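Local coordinates for 6-phosphogluconate dehydrogenase, NAD-binding (Mycolicibacterium smegmatis MC2 155, PDB 6SMT), which acts as an S-enantioselective imine reductase that binds NADPH, the likely hydride donor for reducing imines to chiral amines, at residues Gly144-Ala147 with Leu148-His152; Leu194-Ala197 with Arg198-Ile202; Phe222-Val225 with Ala226-Glu230; Gly281-Glu284 with Ile285-Ala289. All blocks are in the same frame, centred on the assembly; numbering follows the deposited sequence.

Contact 1 (Gly144-Ala147 with Leu148-His152); sequences GPQA and LFDEH
Pro145 sits at the N-cap position of helix 146-156 and gives its carbonyl oxygen to the first turn. The amide of Phe149 bonds to it, with N 3.2 Å from Pro145 O and an N-H...O angle of 167°; the amide of Leu148, with N 3.0 Å from the same Pro145 O, makes only a weak, bent bond. Proline suits a helix start, where backbone nitrogens have no carbonyl of a preceding turn to bond to and its missing N-H costs nothing. Its CB rests 4.0 Å from Leu148 CB, and both side chains go on to touch Leu122 of strand 120-126.

Gln146 O accepts from Asp150 N at 2.9 Å, one turn further on. The glutamine side chain runs out fully extended and crosses that of Asp150, with amide and carboxylate planes 52° apart; Gln146 CG lies 3.8 Å from Asp150 OD2. A water links the two polar ends: it accepts from Gln146 NE2 at 2.8 Å and donates to Asp150 OD1. This is the outer, polar side of the helix in a beta-alpha-beta unit, strand 139-143, helix 146-156, strand 161-164, of the Rossmann-type domain. The inner side is apolar: Leu148 faces strand 120-126, and Phe149, its CG anti to the backbone N (chi1 172°), sends its ring to Trp164 and Phe142.

Ala147 O takes the amide of Glu151, whose N lies 3.0 Å from it. The Glu151 CB passes beside that oxygen, while its carboxylate reaches on to a salt bridge with Arg120.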
ATOM      1  N   GLY B 144       8.987  15.824  22.021  1.00 14.47           N
ATOM      2  CA  GLY B 144       9.731  16.293  23.189  1.00 15.27           C
ATOM      3  C   GLY B 144       9.519  17.782  23.366  1.00 14.04           C
ATOM      4  O   GLY B 144       8.609  18.347  22.754  1.00 14.96           O
ATOM      5  N   PRO B 145      10.317  18.419  24.221  1.00 15.10           N
ATOM      6  CA  PRO B 145      10.009  19.831  24.508  1.00 16.50           C
ATOM      7  C   PRO B 145      10.006  20.717  23.277  1.00 16.27           C
ATOM      8  O   PRO B 145      10.961  20.706  22.535  1.00 16.05           O
ATOM      9  CB  PRO B 145      11.155  20.169  25.451  1.00 17.38           C
ATOM     10  CG  PRO B 145      11.464  18.889  26.133  1.00 18.30           C
ATOM     11  CD  PRO B 145      11.335  17.819  25.056  1.00 16.06           C
ATOM     12  N   GLN B 146       8.951  21.504  23.089  1.00 17.52           N
ATOM     13  CA  GLN B 146       8.798  22.379  21.908  1.00 18.35           C
ATOM     14  C   GLN B 146       9.947  23.338  21.786  1.00 17.69           C
ATOM     15  O   GLN B 146      10.519  23.483  20.699  1.00 18.55           O
ATOM     16  CB  GLN B 146       7.473  23.122  21.871  1.00 20.83           C
ATOM     17  CG  GLN B 146       7.230  23.754  20.507  1.00 22.58           C
ATOM     18  CD  GLN B 146       5.846  24.377  20.401  1.00 27.45           C
ATOM     19  OE1 GLN B 146       5.106  24.446  21.404  1.00 31.91           O
ATOM     20  NE2 GLN B 146       5.522  24.866  19.212  1.00 27.64           N
ATOM     21  N   ALA B 147      10.398  23.905  22.878  1.00 18.50           N
ATOM     22  CA  ALA B 147      11.486  24.889  22.798  1.00 20.11           C
ATOM     23  C   ALA B 147      12.764  24.247  22.351  1.00 19.50           C
ATOM     24  O   ALA B 147      13.585  24.921  21.731  1.00 20.22           O
ATOM     25  CB  ALA B 147      11.700  25.471  24.187  1.00 22.67           C
ATOM     26  N   LEU B 148      12.973  22.980  22.697  1.00 17.56           N
ATOM     27  CA  LEU B 148      14.218  22.273  22.327  1.00 18.43           C
ATOM     28  C   LEU B 148      14.166  21.968  20.835  1.00 16.87           C
ATOM     29  O   LEU B 148      15.184  22.140  20.103  1.00 17.41           O
ATOM     30  CB  LEU B 148      14.307  21.012  23.181  1.00 19.47           C
ATOM     31  CG  LEU B 148      15.515  20.142  22.920  1.00 18.64           C
ATOM     32  CD1 LEU B 148      16.746  20.927  23.300  1.00 19.57           C
ATOM     33  CD2 LEU B 148      15.394  18.876  23.764  1.00 18.94           C
ATOM     34  N   PHE B 149      13.023  21.542  20.294  1.00 16.19           N
ATOM     35  CA  PHE B 149      12.862  21.427  18.851  1.00 15.84           C
ATOM     36  C   PHE B 149      13.172  22.782  18.174  1.00 16.40           C
ATOM     37  O   PHE B 149      13.886  22.833  17.215  1.00 17.13           O
ATOM     38  CB  PHE B 149      11.463  20.929  18.535  1.00 17.02           C
ATOM     39  CG  PHE B 149      11.152  20.970  17.074  1.00 16.75           C
ATOM     40  CD1 PHE B 149      11.612  19.990  16.199  1.00 18.10           C
ATOM     41  CD2 PHE B 149      10.344  21.959  16.574  1.00 18.14           C
ATOM     42  CE1 PHE B 149      11.330  20.054  14.844  1.00 18.20           C
ATOM     43  CE2 PHE B 149      10.020  22.015  15.254  1.00 18.11           C
ATOM     44  CZ  PHE B 149      10.550  21.091  14.373  1.00 18.24           C
ATOM     45  N   ASP B 150      12.595  23.845  18.708  1.00 18.00           N
ATOM     46  CA  ASP B 150      12.801  25.168  18.078  1.00 19.77           C
ATOM     47  C   ASP B 150      14.287  25.557  18.107  1.00 18.63           C
ATOM     48  O   ASP B 150      14.753  26.174  17.115  1.00 20.59           O
ATOM     49  CB  ASP B 150      11.943  26.211  18.802  1.00 22.44           C
ATOM     50  CG  ASP B 150      10.462  25.935  18.645  1.00 26.05           C
ATOM     51  OD1 ASP B 150      10.009  25.359  17.620  1.00 30.75           O
ATOM     52  OD2 ASP B 150       9.722  26.415  19.509  1.00 34.82           O
ATOM     53  N   GLU B 151      14.992  25.251  19.159  1.00 19.20           N
ATOM     54  CA  GLU B 151      16.441  25.545  19.351  1.00 20.91           C
ATOM     55  C   GLU B 151      17.243  24.928  18.214  1.00 20.58           C
ATOM     56  O   GLU B 151      18.235  25.538  17.745  1.00 23.34           O
ATOM     57  CB  GLU B 151      16.949  25.083  20.703  1.00 23.97           C
ATOM     58  CG  GLU B 151      18.452  25.176  20.902  1.00 30.50           C
ATOM     59  CD  GLU B 151      18.935  24.796  22.299  1.00 40.17           C
ATOM     60  OE1 GLU B 151      18.073  24.659  23.228  1.00 45.10           O
ATOM     61  OE2 GLU B 151      20.160  24.648  22.443  1.00 48.18           O
ATOM     62  N   HIS B 152      16.889  23.706  17.765  1.00 18.39           N
ATOM     63  CA  HIS B 152      17.707  22.895  16.830  1.00 18.54           C
ATOM     64  C   HIS B 152      17.109  22.855  15.421  1.00 18.76           C
ATOM     65  O   HIS B 152      17.734  22.315  14.559  1.00 18.56           O
ATOM     66  CB  HIS B 152      17.872  21.465  17.382  1.00 18.37           C
ATOM     67  CG  HIS B 152      18.666  21.518  18.632  1.00 19.43           C
ATOM     68  ND1 HIS B 152      20.034  21.903  18.601  1.00 19.99           N
ATOM     69  CD2 HIS B 152      18.358  21.283  19.937  1.00 21.16           C
ATOM     70  CE1 HIS B 152      20.461  21.935  19.880  1.00 23.00           C
ATOM     71  NE2 HIS B 152      19.473  21.518  20.686  1.00 23.49           N
TER
HETATM   72  O   HOH W   1       7.433  24.665  17.108  1.00 31.70           O

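Contact 2 (Leu194-Ala197 with Arg198-Ile202); sequences LMVA and RANGI
Two hydrogen bonds from Asn200 grip the carbonyl oxygen of Val196, and they come from opposite faces of its plane. The side-chain ND2 lies 3.0 Å from Val196 O in an almost straight bond (174°), the oxygen being in the amide plane of Asn200; the backbone N of Asn200 is 3.2 Å from that oxygen. With CG beside its own backbone N (chi1 -80°), the asparagine folds back over the last turn, its side chain alongside that of Val196. Earlier in the turn, Leu194 O and Met195 O accept the amides of Arg198 and Ala199. A water donates to both Leu194 O and Ile202 O, bridging helix and exit. Arg198 sends its charged end to a salt bridge with Glu203.

Apolar contact is made by Ala197 CB and Ile202 CB, 4.1 Å apart; the pair continues onto Ala178 and Phe175 of the second subunit.

The chain leaves helix 171-199 through a Schellman motif: Ile202 N bonds to Ala197 O at 2.9 Å, Gly201 N bonds to Arg198 O at 3.0 Å, and Gly201 takes the positive phi (75°) that glycine bears easily, with Ala197 and Ile202, third before and second after the C-cap, as the accompanying apolar pair.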
ATOM      1  N   LEU B 194       4.298  -9.122  -7.244  1.00 13.19           N
ATOM      2  CA  LEU B 194       5.308  -9.415  -8.275  1.00 14.25           C
ATOM      3  C   LEU B 194       5.451 -10.924  -8.445  1.00 16.67           C
ATOM      4  O   LEU B 194       5.615 -11.362  -9.601  1.00 17.10           O
ATOM      5  CB  LEU B 194       6.665  -8.807  -7.927  1.00 14.73           C
ATOM      6  CG  LEU B 194       6.792  -7.313  -7.981  1.00 15.21           C
ATOM      7  CD1 LEU B 194       8.231  -6.900  -7.788  1.00 17.04           C
ATOM      8  CD2 LEU B 194       6.236  -6.716  -9.260  1.00 17.47           C
ATOM      9  N   MET B 195       5.459 -11.705  -7.357  1.00 16.64           N
ATOM     10  CA  MET B 195       5.710 -13.154  -7.485  1.00 18.55           C
ATOM     11  C   MET B 195       4.521 -13.790  -8.191  1.00 19.61           C
ATOM     12  O   MET B 195       4.717 -14.719  -9.038  1.00 19.12           O
ATOM     13  CB  MET B 195       5.910 -13.767  -6.101  1.00 20.09           C
ATOM     14  CG  MET B 195       7.092 -13.293  -5.445  1.00 24.41           C
ATOM     15  SD  MET B 195       8.583 -13.922  -6.185  1.00 34.83           S
ATOM     16  CE  MET B 195       8.470 -15.488  -5.305  1.00 34.80           C
ATOM     17  N   VAL B 196       3.292 -13.399  -7.886  1.00 17.73           N
ATOM     18  CA  VAL B 196       2.101 -14.023  -8.515  1.00 18.56           C
ATOM     19  C   VAL B 196       2.063 -13.566  -9.971  1.00 19.09           C
ATOM     20  O   VAL B 196       1.776 -14.414 -10.857  1.00 19.36           O
ATOM     21  CB  VAL B 196       0.825 -13.662  -7.787  1.00 20.29           C
ATOM     22  CG1 VAL B 196      -0.370 -14.219  -8.551  1.00 22.96           C
ATOM     23  CG2 VAL B 196       0.865 -14.212  -6.371  1.00 21.63           C
ATOM     24  N   ALA B 197       2.375 -12.343 -10.293  1.00 15.70           N
ATOM     25  CA  ALA B 197       2.413 -11.840 -11.687  1.00 16.07           C
ATOM     26  C   ALA B 197       3.464 -12.658 -12.439  1.00 16.28           C
ATOM     27  O   ALA B 197       3.140 -13.083 -13.619  1.00 16.89           O
ATOM     28  CB  ALA B 197       2.688 -10.366 -11.692  1.00 15.95           C
ATOM     29  N   ARG B 198       4.632 -12.887 -11.875  1.00 17.50           N
ATOM     30  CA  ARG B 198       5.712 -13.580 -12.621  1.00 18.34           C
ATOM     31  C   ARG B 198       5.272 -14.989 -12.954  1.00 19.76           C
ATOM     32  O   ARG B 198       5.532 -15.457 -14.127  1.00 20.37           O
ATOM     33  CB  ARG B 198       7.023 -13.569 -11.840  1.00 22.65           C
ATOM     34  CG  ARG B 198       8.139 -14.342 -12.486  1.00 29.71           C
ATOM     35  CD  ARG B 198       9.406 -13.927 -11.759  1.00 32.76           C
ATOM     36  NE  ARG B 198      10.161 -12.971 -12.519  1.00 32.97           N
ATOM     37  CZ  ARG B 198      11.385 -12.572 -12.168  1.00 31.72           C
ATOM     38  NH1 ARG B 198      11.898 -12.975 -11.022  1.00 32.76           N
ATOM     39  NH2 ARG B 198      12.098 -11.906 -13.024  1.00 33.58           N
ATOM     40  N   ALA B 199       4.595 -15.631 -12.026  1.00 19.87           N
ATOM     41  CA  ALA B 199       4.120 -16.995 -12.262  1.00 19.87           C
ATOM     42  C   ALA B 199       3.108 -17.001 -13.409  1.00 20.79           C
ATOM     43  O   ALA B 199       2.902 -18.087 -14.054  1.00 23.30           O
ATOM     44  CB  ALA B 199       3.538 -17.588 -11.019  1.00 21.45           C
ATOM     45  N   ASN B 200       2.391 -15.929 -13.623  1.00 17.89           N
ATOM     46  CA  ASN B 200       1.366 -15.751 -14.669  1.00 18.13           C
ATOM     47  C   ASN B 200       1.963 -15.151 -15.944  1.00 17.45           C
ATOM     48  O   ASN B 200       1.201 -14.660 -16.810  1.00 19.73           O
ATOM     49  CB  ASN B 200       0.169 -14.932 -14.170  1.00 19.44           C
ATOM     50  CG  ASN B 200      -0.785 -15.764 -13.346  1.00 21.69           C
ATOM     51  OD1 ASN B 200      -1.737 -16.386 -13.865  1.00 23.53           O
ATOM     52  ND2 ASN B 200      -0.596 -15.721 -12.028  1.00 20.53           N
ATOM     53  N   GLY B 201       3.283 -15.115 -16.089  1.00 18.40           N
ATOM     54  CA  GLY B 201       3.955 -14.598 -17.302  1.00 17.31           C
ATOM     55  C   GLY B 201       3.956 -13.114 -17.455  1.00 18.31           C
ATOM     56  O   GLY B 201       4.137 -12.580 -18.558  1.00 20.45           O
ATOM     57  N   ILE B 202       3.812 -12.385 -16.337  1.00 16.49           N
ATOM     58  CA  ILE B 202       3.922 -10.916 -16.340  1.00 16.18           C
ATOM     59  C   ILE B 202       5.149 -10.499 -15.532  1.00 16.22           C
ATOM     60  O   ILE B 202       5.154 -10.663 -14.314  1.00 16.17           O
ATOM     61  CB  ILE B 202       2.634 -10.278 -15.743  1.00 15.57           C
ATOM     62  CG1 ILE B 202       1.360 -10.782 -16.419  1.00 17.20           C
ATOM     63  CG2 ILE B 202       2.773  -8.780 -15.722  1.00 15.86           C
ATOM     64  CD1 ILE B 202       0.078 -10.478 -15.590  1.00 17.80           C
TER
HETATM   65  O   HOH W   2       6.271  -9.633 -11.867  1.00 20.11           O

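Contact 3 (Phe222-Val225 with Ala226-Glu230); sequences FTEV and AQRVE
Phe222 to Glu230 form an unbroken run of alpha-helix within helix 204-231, and each carbonyl of the first four residues receives the amide four places on. Ala226 N lies 2.9 Å from Phe222 O, and Val229 N is at the same distance, 2.9 Å, from Val225 O.

One turn apart on one face, Glu224 and Arg228 make a salt bridge. Their side chains lie side by side and point the same way: Glu224 is extended with CG anti to the backbone N (chi1 179°), while Arg228 stretches straight from CG to NE. Arg228 NE donates to Glu224 OE2 at 2.9 Å along a nearly straight line (174°), and OE2 accepts with its anti lone pair; the carboxylate and guanidinium planes are only 15° apart. A water at the guanidinium edge donates to Glu224 OE2 and accepts from Arg228 NH2, closing a ring that should hold both flat groups in plane. Arg228 NH1 turns to the carbonyls of Ser235 and Arg233, so one arginine ties the helix to the loop beyond it as well. On another face Val225 CG1 meets Val229 CG2 at 4.3 Å; valines suit this face, which at Val225 turns to an apolar neighbour. Thr223 bonds its hydroxyl to Ser219 O one turn back.

That neighbour is Ile285, which Val225 presses on together with Ser286 in the loop after helix 263-280. Towards the second subunit, Phe222 stacks on Phe190 of that chain, and Ala226, small enough for close approach, packs on its Met208, so helix 204-231 is shared between its own loops and the dimer interface.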
ATOM      1  N   PHE B 222      -7.968   6.238   0.823  1.00 14.08           N
ATOM      2  CA  PHE B 222      -7.582   6.326   2.238  1.00 13.65           C
ATOM      3  C   PHE B 222      -8.260   7.555   2.882  1.00 13.48           C
ATOM      4  O   PHE B 222      -8.723   7.488   4.004  1.00 14.66           O
ATOM      5  CB  PHE B 222      -6.078   6.392   2.387  1.00 13.46           C
ATOM      6  CG  PHE B 222      -5.298   5.151   2.019  1.00 13.01           C
ATOM      7  CD1 PHE B 222      -5.892   3.912   1.807  1.00 13.52           C
ATOM      8  CD2 PHE B 222      -3.945   5.191   2.078  1.00 12.59           C
ATOM      9  CE1 PHE B 222      -5.114   2.804   1.506  1.00 12.89           C
ATOM     10  CE2 PHE B 222      -3.165   4.068   1.810  1.00 12.80           C
ATOM     11  CZ  PHE B 222      -3.750   2.888   1.536  1.00 12.00           C
ATOM     12  N   THR B 223      -8.296   8.677   2.178  1.00 14.12           N
ATOM     13  CA  THR B 223      -8.963   9.881   2.706  1.00 16.17           C
ATOM     14  C   THR B 223     -10.414   9.581   3.009  1.00 15.00           C
ATOM     15  O   THR B 223     -10.876   9.928   4.111  1.00 16.12           O
ATOM     16  CB  THR B 223      -8.884  10.997   1.681  1.00 18.21           C
ATOM     17  OG1 THR B 223      -7.514  11.360   1.572  1.00 19.06           O
ATOM     18  CG2 THR B 223      -9.760  12.178   2.072  1.00 21.55           C
ATOM     19  N   GLU B 224     -11.095   8.862   2.109  1.00 15.04           N
ATOM     20  CA  GLU B 224     -12.498   8.499   2.355  1.00 16.30           C
ATOM     21  C   GLU B 224     -12.661   7.527   3.524  1.00 16.64           C
ATOM     22  O   GLU B 224     -13.576   7.708   4.364  1.00 17.58           O
ATOM     23  CB  GLU B 224     -13.179   8.021   1.056  1.00 17.75           C
ATOM     24  CG  GLU B 224     -14.635   7.639   1.365  1.00 21.43           C
ATOM     25  CD  GLU B 224     -15.491   7.277   0.171  1.00 31.19           C
ATOM     26  OE1 GLU B 224     -14.979   7.422  -0.980  1.00 31.18           O
ATOM     27  OE2 GLU B 224     -16.622   6.765   0.370  1.00 30.68           O
ATOM     28  N   VAL B 225     -11.816   6.514   3.580  1.00 14.30           N
ATOM     29  CA  VAL B 225     -11.909   5.506   4.653  1.00 15.57           C
ATOM     30  C   VAL B 225     -11.654   6.213   5.990  1.00 15.36           C
ATOM     31  O   VAL B 225     -12.416   5.983   6.929  1.00 16.54           O
ATOM     32  CB  VAL B 225     -10.931   4.349   4.417  1.00 15.21           C
ATOM     33  CG1 VAL B 225     -10.741   3.516   5.640  1.00 16.42           C
ATOM     34  CG2 VAL B 225     -11.304   3.540   3.187  1.00 16.56           C
ATOM     35  N   ALA B 226     -10.665   7.090   6.110  1.00 15.20           N
ATOM     36  CA  ALA B 226     -10.418   7.834   7.352  1.00 15.19           C
ATOM     37  C   ALA B 226     -11.598   8.688   7.789  1.00 17.22           C
ATOM     38  O   ALA B 226     -11.951   8.672   8.940  1.00 18.57           O
ATOM     39  CB  ALA B 226      -9.197   8.682   7.197  1.00 15.93           C
ATOM     40  N   GLN B 227     -12.248   9.357   6.822  1.00 16.97           N
ATOM     41  CA  GLN B 227     -13.430  10.182   7.161  1.00 19.15           C
ATOM     42  C   GLN B 227     -14.562   9.291   7.639  1.00 19.30           C
ATOM     43  O   GLN B 227     -15.236   9.633   8.603  1.00 19.28           O
ATOM     44  CB  GLN B 227     -13.776  11.060   5.981  1.00 21.85           C
ATOM     45  CG  GLN B 227     -14.892  12.062   6.374  1.00 26.55           C
ATOM     46  CD  GLN B 227     -14.355  13.119   7.320  1.00 32.99           C
ATOM     47  OE1 GLN B 227     -13.320  13.703   6.998  1.00 37.39           O
ATOM     48  NE2 GLN B 227     -14.960  13.282   8.515  1.00 32.89           N
ATOM     49  N   ARG B 228     -14.795   8.171   6.977  1.00 16.62           N
ATOM     50  CA  ARG B 228     -15.861   7.251   7.366  1.00 17.31           C
ATOM     51  C   ARG B 228     -15.605   6.662   8.731  1.00 18.22           C
ATOM     52  O   ARG B 228     -16.544   6.493   9.503  1.00 19.00           O
ATOM     53  CB  ARG B 228     -15.994   6.169   6.295  1.00 16.27           C
ATOM     54  CG  ARG B 228     -16.620   6.636   4.997  1.00 16.39           C
ATOM     55  CD  ARG B 228     -16.732   5.520   3.998  1.00 16.90           C
ATOM     56  NE  ARG B 228     -17.607   5.708   2.833  1.00 17.57           N
ATOM     57  CZ  ARG B 228     -18.921   5.422   2.828  1.00 18.85           C
ATOM     58  NH1 ARG B 228     -19.548   5.118   3.961  1.00 18.90           N
ATOM     59  NH2 ARG B 228     -19.572   5.453   1.673  1.00 20.15           N
ATOM     60  N   VAL B 229     -14.378   6.323   9.003  1.00 17.87           N
ATOM     61  CA  VAL B 229     -14.028   5.806  10.347  1.00 19.84           C
ATOM     62  C   VAL B 229     -14.270   6.867  11.405  1.00 21.93           C
ATOM     63  O   VAL B 229     -14.937   6.567  12.442  1.00 24.11           O
ATOM     64  CB  VAL B 229     -12.594   5.298  10.325  1.00 19.16           C
ATOM     65  CG1 VAL B 229     -12.115   5.036  11.735  1.00 21.37           C
ATOM     66  CG2 VAL B 229     -12.435   4.065   9.506  1.00 19.88           C
ATOM     67  N   GLU B 230     -13.893   8.111  11.135  1.00 22.52           N
ATOM     68  CA  GLU B 230     -14.149   9.191  12.124  1.00 25.95           C
ATOM     69  C   GLU B 230     -15.612   9.482  12.334  1.00 27.34           C
ATOM     70  O   GLU B 230     -15.987   9.741  13.482  1.00 28.03           O
ATOM     71  CB  GLU B 230     -13.518  10.473  11.629  1.00 29.50           C
ATOM     72  CG  GLU B 230     -12.167  10.552  12.223  1.00 34.81           C
ATOM     73  CD  GLU B 230     -11.367  11.836  12.003  1.00 38.68           C
ATOM     74  OE1 GLU B 230     -11.820  12.742  11.214  1.00 47.01           O
ATOM     75  OE2 GLU B 230     -10.341  11.934  12.628  1.00 31.90           O
TER
HETATM   76  O   HOH W   3     -18.238   5.424  -0.966  1.00 25.98           O

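Contact 4 (Gly281-Glu284 with Ile285-Ala289); sequences GDDE and ISRIA
Asp283 and Glu284 are extended, after which the chain coils into a 3-10 segment, where Arg287 N bonds to Glu284 O at 3.0 Å (173°) and Ile288 N to Ile285 O at 3.1 Å.

Across this turn Arg287 grips Asp283 side-on, with two nitrogens on one oxygen: NE is 2.8 Å from Asp283 OD2, nearly along its C-O axis, and NH2 is 2.9 Å from Asp283 OD2, on the syn side but tilted out of the carboxylate plane. Carboxylate and guanidinium are close to coplanar, 21° apart. Bends at chi2 and chi3 bring the guanidinium edge back onto the acid four residues earlier. A water donates to Asp283 OD1 and has a weak link to Arg287 NH2. Glu284 also bends at chi2 (74°), and its OE1 accepts the backbone amides of Ala239 and of Ser238, a residue that binds NADPH; the negative charge suits a place facing two N-H groups, and a carboxylate brings no donor of its own. Its CB lies 3.6 Å from Ser286 OG, which is hydrogen-bonded to His234 ND1.

Ile285 supplies the apolar face of the turn and touches the bound 2-ethylhexanol. It packs on Val244 of helix 241-257 and Trp184 of the second subunit, Glu284 rests on Arg228 of helix 204-231, and Ile288 fills in against Tyr271 and Val272 of helix 263-280, so the turn joins three helices of its own chain.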
ATOM      1  N   GLY B 281     -22.147  -6.904   5.425  1.00 17.26           N
ATOM      2  CA  GLY B 281     -21.729  -7.137   4.044  1.00 16.90           C
ATOM      3  C   GLY B 281     -22.071  -5.998   3.118  1.00 16.56           C
ATOM      4  O   GLY B 281     -21.341  -5.809   2.099  1.00 16.04           O
ATOM      5  N   ASP B 282     -23.140  -5.237   3.323  1.00 16.74           N
ATOM      6  CA  ASP B 282     -23.488  -4.170   2.389  1.00 17.23           C
ATOM      7  C   ASP B 282     -22.704  -2.911   2.680  1.00 17.10           C
ATOM      8  O   ASP B 282     -22.807  -1.970   1.839  1.00 18.58           O
ATOM      9  CB  ASP B 282     -24.962  -3.749   2.514  1.00 22.57           C
ATOM     10  CG  ASP B 282     -25.969  -4.819   2.261  1.00 30.50           C
ATOM     11  OD1 ASP B 282     -25.648  -5.763   1.556  1.00 32.79           O
ATOM     12  OD2 ASP B 282     -27.118  -4.639   2.798  1.00 36.30           O
ATOM     13  N   ASP B 283     -21.951  -2.832   3.762  1.00 16.11           N
ATOM     14  CA  ASP B 283     -21.259  -1.593   4.119  1.00 15.38           C
ATOM     15  C   ASP B 283     -19.990  -1.390   3.266  1.00 14.75           C
ATOM     16  O   ASP B 283     -19.549  -2.332   2.556  1.00 15.26           O
ATOM     17  CB  ASP B 283     -20.810  -1.636   5.569  1.00 15.59           C
ATOM     18  CG  ASP B 283     -21.896  -1.391   6.587  1.00 19.57           C
ATOM     19  OD1 ASP B 283     -23.006  -1.080   6.163  1.00 21.40           O
ATOM     20  OD2 ASP B 283     -21.563  -1.492   7.775  1.00 21.24           O
ATOM     21  N   GLU B 284     -19.531  -0.147   3.249  1.00 15.75           N
ATOM     22  CA  GLU B 284     -18.235   0.197   2.645  1.00 16.17           C
ATOM     23  C   GLU B 284     -17.115  -0.566   3.347  1.00 16.05           C
ATOM     24  O   GLU B 284     -17.151  -0.872   4.552  1.00 16.02           O
ATOM     25  CB  GLU B 284     -18.105   1.724   2.705  1.00 18.31           C
ATOM     26  CG  GLU B 284     -16.905   2.286   1.959  1.00 19.42           C
ATOM     27  CD  GLU B 284     -16.904   2.331   0.467  1.00 28.07           C
ATOM     28  OE1 GLU B 284     -17.921   2.080  -0.113  1.00 25.23           O
ATOM     29  OE2 GLU B 284     -15.832   2.710  -0.056  1.00 36.63           O
ATOM     30  N   ILE B 285     -16.003  -0.735   2.625  1.00 16.13           N
ATOM     31  CA  ILE B 285     -14.824  -1.441   3.123  1.00 17.04           C
ATOM     32  C   ILE B 285     -14.180  -0.735   4.291  1.00 16.74           C
ATOM     33  O   ILE B 285     -13.383  -1.362   5.014  1.00 17.69           O
ATOM     34  CB  ILE B 285     -13.907  -1.784   1.883  1.00 18.01           C
ATOM     35  CG1 ILE B 285     -13.609  -0.588   1.027  1.00 21.50           C
ATOM     36  CG2 ILE B 285     -14.530  -2.881   0.985  1.00 20.06           C
ATOM     37  CD1 ILE B 285     -12.670   0.330   1.695  1.00 22.19           C
ATOM     38  N   SER B 286     -14.533   0.505   4.642  1.00 16.91           N
ATOM     39  CA  SER B 286     -14.153   1.212   5.870  1.00 17.38           C
ATOM     40  C   SER B 286     -14.558   0.468   7.145  1.00 16.86           C
ATOM     41  O   SER B 286     -13.951   0.592   8.175  1.00 17.78           O
ATOM     42  CB  SER B 286     -14.739   2.599   5.850  1.00 19.94           C
ATOM     43  OG  SER B 286     -16.154   2.520   5.640  1.00 19.23           O
ATOM     44  N   ARG B 287     -15.548  -0.398   7.089  1.00 16.10           N
ATOM     45  CA  ARG B 287     -16.000  -1.152   8.263  1.00 16.06           C
ATOM     46  C   ARG B 287     -15.047  -2.275   8.599  1.00 15.93           C
ATOM     47  O   ARG B 287     -15.076  -2.751   9.729  1.00 18.07           O
ATOM     48  CB  ARG B 287     -17.348  -1.772   7.905  1.00 17.33           C
ATOM     49  CG  ARG B 287     -18.007  -2.601   8.980  1.00 19.32           C
ATOM     50  CD  ARG B 287     -18.496  -1.822  10.123  1.00 19.37           C
ATOM     51  NE  ARG B 287     -19.786  -1.242   9.861  1.00 20.26           N
ATOM     52  CZ  ARG B 287     -20.569  -0.620  10.761  1.00 24.47           C
ATOM     53  NH1 ARG B 287     -20.115  -0.366  11.987  1.00 26.68           N
ATOM     54  NH2 ARG B 287     -21.764  -0.197  10.366  1.00 23.14           N
ATOM     55  N   ILE B 288     -14.259  -2.793   7.664  1.00 15.38           N
ATOM     56  CA  ILE B 288     -13.534  -4.096   7.851  1.00 14.31           C
ATOM     57  C   ILE B 288     -12.638  -4.022   9.082  1.00 15.59           C
ATOM     58  O   ILE B 288     -12.520  -5.030   9.829  1.00 16.13           O
ATOM     59  CB  ILE B 288     -12.783  -4.484   6.574  1.00 15.55           C
ATOM     60  CG1 ILE B 288     -13.754  -4.848   5.442  1.00 16.52           C
ATOM     61  CG2 ILE B 288     -11.820  -5.672   6.828  1.00 16.23           C
ATOM     62  CD1 ILE B 288     -13.080  -4.814   4.051  1.00 16.91           C
ATOM     63  N   ALA B 289     -11.861  -2.965   9.213  1.00 16.35           N
ATOM     64  CA  ALA B 289     -10.812  -2.902  10.236  1.00 17.27           C
ATOM     65  C   ALA B 289     -11.417  -3.017  11.643  1.00 18.28           C
ATOM     66  O   ALA B 289     -10.673  -3.452  12.566  1.00 18.27           O
ATOM     67  CB  ALA B 289     -10.036  -1.641  10.059  1.00 17.56           C
TER
HETATM   68  O   HOH W   4     -23.930   0.851   8.045  1.00 26.68           O

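In the fold
Contact 1 belongs to the Rossmann-type domain and contacts 2, 3 and 4 to the helical C-terminal domain, the centres of contacts 1 and 2 lying about 49 Å apart on opposite sides of the chain's centre. Contacts 1, 2 and 3 are partly buried, with solvent-facing residues in each; contact 4 is buried. Contacts 2 and 3 fall on successive helices, one ending, the other running on. Contacts 3 and 4 touch: Arg228 CD lies 3.5 Å from Ser286 OG. Salt bridges between their own segments distinguish this pair, which lies near the bound ligands, whereas contacts 1 and 2 are helix-end arrangements away from the annotated sites.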